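PDB 1VPY: PROTEIN (hypothetical protein EF0366) from Enterococcus faecalis, which is of unknown function and belongs to the DUF72 family, whose chain folds here into a TIM alpha/beta barrel that carries bound zinc ions. Local coordinates for residues Y227-T231 against Q232-D236. Sequence-based numbering, arbitrary orientation.
Sequences YHYNT and QEIAD. With ZN (zinc ion), chain B.
Asn230 and Glu233 face each other across the first turn of helix 231-245, each side chain bonded to the other's backbone. Asn230 OD1 accepts Glu233 N at 2.7 Å, nearly in line with its C=O; a chi1 of 61° swings the amide over its own backbone and points OD1 at that N-H. In return Glu233 OE1 takes Asn230 N at 3.0 Å on the anti side of the carboxylate. The two side chains cross at about a right angle, yet amide and carboxylate stack with their planes 29° apart. The outstretched Glu233 chain also brings OE2 to the hydroxyl of Tyr227, which approaches from the opposite direction and donates to it; the modelled separation is very short and its exact value doubtful. OE1 lies at the edge of both the Tyr227 and Tyr229 rings, 3.6 Å from Tyr229 CD1. Tyr229 CB rests 3.7 Å from Ile234 CD1, while Tyr229 OH is hydrogen-bonded to Asp180 and Gly207. His228 NE2 binds a zinc ion at 2.3 Å, and its ND1 is hydrogen-bonded to Asp262. The reciprocal pair is a capping box, with Asn230 as N-cap, opening the helix between barrel strands 201-205 and 250-255.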
ATOM      1  N   TYR A 227      -3.377  17.069   6.347  1.00 32.33           N
ATOM      2  CA  TYR A 227      -4.463  16.579   7.181  1.00 32.44           C
ATOM      3  C   TYR A 227      -3.952  15.847   8.409  1.00 32.68           C
ATOM      4  O   TYR A 227      -3.248  14.853   8.292  1.00 32.82           O
ATOM      5  CB  TYR A 227      -5.430  15.679   6.408  1.00 32.08           C
ATOM      6  CG  TYR A 227      -6.754  15.537   7.131  1.00 31.22           C
ATOM      7  CD1 TYR A 227      -7.690  16.569   7.106  1.00 30.94           C
ATOM      8  CD2 TYR A 227      -7.058  14.392   7.866  1.00 30.30           C
ATOM      9  CE1 TYR A 227      -8.900  16.454   7.780  1.00 30.83           C
ATOM     10  CE2 TYR A 227      -8.266  14.265   8.544  1.00 29.50           C
ATOM     11  CZ  TYR A 227      -9.179  15.303   8.498  1.00 30.92           C
ATOM     12  OH  TYR A 227     -10.375  15.206   9.162  1.00 30.87           O
ATOM     13  N   HIS A 228      -4.315  16.358   9.581  1.00 33.01           N
ATOM     14  CA  HIS A 228      -3.997  15.730  10.859  1.00 33.55           C
ATOM     15  C   HIS A 228      -5.286  15.115  11.404  1.00 33.73           C
ATOM     16  O   HIS A 228      -6.211  15.832  11.771  1.00 33.92           O
ATOM     17  CB  HIS A 228      -3.415  16.775  11.830  1.00 33.64           C
ATOM     18  CG  HIS A 228      -3.105  16.251  13.203  1.00 34.05           C
ATOM     19  ND1 HIS A 228      -1.817  16.004  13.632  1.00 34.40           N
ATOM     20  CD2 HIS A 228      -3.911  15.964  14.254  1.00 33.80           C
ATOM     21  CE1 HIS A 228      -1.846  15.569  14.881  1.00 34.54           C
ATOM     22  NE2 HIS A 228      -3.103  15.536  15.282  1.00 34.17           N
ATOM     23  N   TYR A 229      -5.345  13.786  11.430  1.00 34.17           N
ATOM     24  CA  TYR A 229      -6.494  13.058  11.969  1.00 34.36           C
ATOM     25  C   TYR A 229      -6.698  13.362  13.440  1.00 34.53           C
ATOM     26  O   TYR A 229      -5.734  13.453  14.202  1.00 34.69           O
ATOM     27  CB  TYR A 229      -6.295  11.554  11.814  1.00 34.45           C
ATOM     28  CG  TYR A 229      -6.490  11.003  10.421  1.00 34.06           C
ATOM     29  CD1 TYR A 229      -7.754  10.916   9.861  1.00 33.68           C
ATOM     30  CD2 TYR A 229      -5.406  10.527   9.681  1.00 34.72           C
ATOM     31  CE1 TYR A 229      -7.940  10.392   8.589  1.00 34.47           C
ATOM     32  CE2 TYR A 229      -5.580  10.000   8.403  1.00 34.43           C
ATOM     33  CZ  TYR A 229      -6.853   9.933   7.865  1.00 34.40           C
ATOM     34  OH  TYR A 229      -7.046   9.402   6.604  1.00 34.71           O
ATOM     35  N   ASN A 230      -7.957  13.511  13.835  1.00 34.94           N
ATOM     36  CA  ASN A 230      -8.290  13.846  15.220  1.00 35.19           C
ATOM     37  C   ASN A 230      -8.580  12.596  16.032  1.00 35.21           C
ATOM     38  O   ASN A 230      -8.549  11.488  15.499  1.00 35.40           O
ATOM     39  CB  ASN A 230      -9.460  14.845  15.300  1.00 35.14           C
ATOM     40  CG  ASN A 230     -10.750  14.311  14.683  1.00 35.25           C
ATOM     41  OD1 ASN A 230     -11.058  13.121  14.764  1.00 35.59           O
ATOM     42  ND2 ASN A 230     -11.517  15.203  14.071  1.00 34.73           N
ATOM     43  N   THR A 231      -8.873  12.787  17.314  1.00 35.26           N
ATOM     44  CA  THR A 231      -9.095  11.685  18.243  1.00 35.18           C
ATOM     45  C   THR A 231     -10.279  10.807  17.814  1.00 35.14           C
ATOM     46  O   THR A 231     -10.186   9.577  17.856  1.00 34.95           O
ATOM     47  CB  THR A 231      -9.257  12.212  19.688  1.00 35.13           C
ATOM     48  OG1 THR A 231      -8.209  13.147  19.960  1.00 35.00           O
ATOM     49  CG2 THR A 231      -9.167  11.080  20.711  1.00 35.50           C
ATOM     50  N   GLN A 232     -11.368  11.437  17.375  1.00 35.08           N
ATOM     51  CA  GLN A 232     -12.541  10.704  16.899  1.00 34.98           C
ATOM     52  C   GLN A 232     -12.267   9.919  15.617  1.00 35.05           C
ATOM     53  O   GLN A 232     -12.731   8.787  15.466  1.00 35.36           O
ATOM     54  CB  GLN A 232     -13.746  11.634  16.716  1.00 35.11           C
ATOM     55  CG  GLN A 232     -15.061  10.910  16.404  1.00 35.01           C
ATOM     56  CD  GLN A 232     -15.529  10.009  17.538  1.00 35.66           C
ATOM     57  OE1 GLN A 232     -15.435   8.782  17.460  1.00 35.12           O
ATOM     58  NE2 GLN A 232     -16.033  10.619  18.603  1.00 36.37           N
ATOM     59  N   GLU A 233     -11.512  10.507  14.698  1.00 34.93           N
ATOM     60  CA  GLU A 233     -11.165   9.811  13.463  1.00 34.71           C
ATOM     61  C   GLU A 233     -10.255   8.618  13.729  1.00 34.96           C
ATOM     62  O   GLU A 233     -10.491   7.526  13.195  1.00 35.07           O
ATOM     63  CB  GLU A 233     -10.563  10.769  12.442  1.00 34.45           C
ATOM     64  CG  GLU A 233     -11.580  11.781  11.939  1.00 33.67           C
ATOM     65  CD  GLU A 233     -10.962  12.943  11.191  1.00 32.78           C
ATOM     66  OE1 GLU A 233      -9.806  13.333  11.485  1.00 31.28           O
ATOM     67  OE2 GLU A 233     -11.659  13.479  10.308  1.00 32.66           O
ATOM     68  N   ILE A 234      -9.240   8.809  14.569  1.00 35.10           N
ATOM     69  CA  ILE A 234      -8.368   7.695  14.964  1.00 35.50           C
ATOM     70  C   ILE A 234      -9.180   6.591  15.641  1.00 35.96           C
ATOM     71  O   ILE A 234      -8.860   5.414  15.495  1.00 36.33           O
ATOM     72  CB  ILE A 234      -7.198   8.136  15.889  1.00 35.46           C
ATOM     73  CG1 ILE A 234      -6.286   9.153  15.192  1.00 35.06           C
ATOM     74  CG2 ILE A 234      -6.391   6.931  16.374  1.00 35.20           C
ATOM     75  CD1 ILE A 234      -5.582   8.628  13.972  1.00 35.30           C
ATOM     76  N   ALA A 235     -10.233   6.974  16.365  1.00 36.17           N
ATOM     77  CA  ALA A 235     -11.107   6.012  17.023  1.00 36.54           C
ATOM     78  C   ALA A 235     -11.926   5.209  16.015  1.00 36.93           C
ATOM     79  O   ALA A 235     -12.040   3.989  16.148  1.00 37.17           O
ATOM     80  CB  ALA A 235     -12.022   6.708  18.024  1.00 36.54           C
ATOM     81  N   ASP A 236     -12.494   5.894  15.019  1.00 37.22           N
ATOM     82  CA  ASP A 236     -13.281   5.242  13.972  1.00 37.41           C
ATOM     83  C   ASP A 236     -12.401   4.277  13.198  1.00 37.69           C
ATOM     84  O   ASP A 236     -12.749   3.103  13.042  1.00 38.11           O
ATOM     85  CB  ASP A 236     -13.890   6.267  13.011  1.00 37.53           C
ATOM     86  CG  ASP A 236     -14.953   7.150  13.668  1.00 38.27           C
ATOM     87  OD1 ASP A 236     -15.753   6.653  14.490  1.00 37.44           O
ATOM     88  OD2 ASP A 236     -14.993   8.358  13.345  1.00 40.29           O
TER
HETATM   89 ZN    ZN B 278      -3.812  14.861  17.393  0.50 45.00          ZN